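Local coordinates for protein PnpC (Pseudomonas putida, PDB 3N9T) that probably catalyses the intradiol ring cleavage of hydroxyquinol with molecular oxygen, as an iron(III)-dependent 1,2-dioxygenase, at residues A[222-225]-A[229-232]. Residues are numbered along the deposited sequence; the frame is centred on the assembly and turned at random.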
loop_
_atom_site.group_PDB
_atom_site.type_symbol
_atom_site.label_atom_id
_atom_site.label_comp_id
_atom_site.label_asym_id
_atom_site.label_seq_id
_atom_site.Cartn_x
_atom_site.Cartn_y
_atom_site.Cartn_z
ATOM N N MET A 222 -16.864 -21.493 13.123
ATOM C CA MET A 222 -15.937 -22.346 12.409
ATOM C C MET A 222 -16.381 -23.785 12.632
ATOM O O MET A 222 -16.431 -24.246 13.766
ATOM C CB MET A 222 -14.503 -22.152 12.941
ATOM C CG MET A 222 -13.447 -23.144 12.211
ATOM S SD MET A 222 -11.833 -22.797 12.832
ATOM C CE MET A 222 -11.041 -22.135 11.467
ATOM N N ILE A 223 -16.713 -24.487 11.560
ATOM C CA ILE A 223 -17.275 -25.830 11.654
ATOM C C ILE A 223 -16.319 -26.803 10.974
ATOM O O ILE A 223 -15.869 -26.541 9.861
ATOM C CB ILE A 223 -18.651 -25.873 10.950
ATOM C CG1 ILE A 223 -19.517 -24.732 11.514
ATOM C CG2 ILE A 223 -19.368 -27.238 11.133
ATOM C CD1 ILE A 223 -20.886 -24.681 11.043
ATOM N N GLN A 224 -15.994 -27.901 11.660
ATOM C CA GLN A 224 -15.077 -28.904 11.145
ATOM C C GLN A 224 -15.696 -30.278 11.359
ATOM O O GLN A 224 -16.358 -30.501 12.369
ATOM C CB GLN A 224 -13.718 -28.824 11.873
ATOM C CG GLN A 224 -12.897 -27.635 11.468
ATOM C CD GLN A 224 -11.683 -27.505 12.319
ATOM O OE1 GLN A 224 -11.735 -26.993 13.427
ATOM N NE2 GLN A 224 -10.597 -28.002 11.828
ATOM N N ALA A 225 -15.482 -31.174 10.396
ATOM C CA ALA A 225 -15.820 -32.579 10.552
ATOM C C ALA A 225 -14.967 -33.455 9.615
ATOM O O ALA A 225 -14.655 -33.048 8.505
ATOM C CB ALA A 225 -17.319 -32.829 10.255
ATOM N N ARG A 229 -14.585 -30.195 4.285
ATOM C CA ARG A 229 -13.776 -29.024 4.266
ATOM C C ARG A 229 -14.167 -28.099 5.437
ATOM O O ARG A 229 -15.357 -27.903 5.687
ATOM C CB ARG A 229 -14.043 -28.350 2.903
ATOM C CG ARG A 229 -13.466 -26.932 2.758
ATOM C CD ARG A 229 -13.963 -26.201 1.477
ATOM N NE ARG A 229 -12.982 -25.189 1.016
ATOM C CZ ARG A 229 -13.195 -24.229 0.098
ATOM N NH1 ARG A 229 -14.385 -24.057 -0.503
ATOM N NH2 ARG A 229 -12.180 -23.420 -0.222
ATOM N N LYS A 230 -13.191 -27.529 6.131
ATOM C CA LYS A 230 -13.446 -26.532 7.174
ATOM C C LYS A 230 -14.306 -25.324 6.649
ATOM O O LYS A 230 -14.099 -24.825 5.520
ATOM C CB LYS A 230 -12.156 -25.956 7.703
ATOM C CG LYS A 230 -12.371 -24.981 8.879
ATOM C CD LYS A 230 -11.124 -24.218 9.252
ATOM C CE LYS A 230 -10.079 -25.112 9.872
ATOM N NZ LYS A 230 -8.877 -24.253 10.184
ATOM N N LEU A 231 -15.277 -24.891 7.455
ATOM C CA LEU A 231 -16.138 -23.782 7.095
ATOM C C LEU A 231 -15.926 -22.704 8.146
ATOM O O LEU A 231 -16.004 -23.001 9.294
ATOM C CB LEU A 231 -17.618 -24.230 7.115
ATOM C CG LEU A 231 -18.630 -23.101 7.026
ATOM C CD1 LEU A 231 -18.467 -22.369 5.643
ATOM C CD2 LEU A 231 -20.059 -23.715 7.058
ATOM N N VAL A 232 -15.598 -21.485 7.733
ATOM C CA VAL A 232 -15.514 -20.329 8.620
ATOM C C VAL A 232 -16.490 -19.320 8.034
ATOM O O VAL A 232 -16.368 -18.975 6.827
ATOM C CB VAL A 232 -14.115 -19.685 8.531
ATOM C CG1 VAL A 232 -14.088 -18.273 9.214
ATOM C CG2 VAL A 232 -13.093 -20.611 9.196
#
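A chi1 of 177° turns CG of M222 away from its own backbone N and toward the neighbouring strand, where it lies 4.0 Å from CG2 of V232. K230, extended from its backbone and then bent at its third torsion (-69°), runs alongside Q224, CG to CG at 3.7 Å. Lysine suits this exposed margin because its methylenes can cover M222 and Q224 while the chain keeps a charged end. The sulfur of M222 lies about 4.1 Å from CE of K230, a loose approach that a flexible, unbranched methionine can make. With an alanine at M222, the stem of K230 and the methyl of V232 would probably lose the side chain they share. On the opposite face, I223 and L231 point the same way, CD1 of I223 4.2 Å from CD2 of L231; beta-branched isoleucine and bulky leucine suit this buried face, where both pack on F285 of strand 278-287. N of I223 hydrogen-bonds to O of L231 (2.8 Å) and N of L231 to O of I223 (3.0 Å), making them the hydrogen-bonded antiparallel pair beside the non-hydrogen-bonded M222 and V232. This is a beta hairpin of the intradiol dioxygenase domain, and its strand 214-224 also carries the iron ligands H218 and H220.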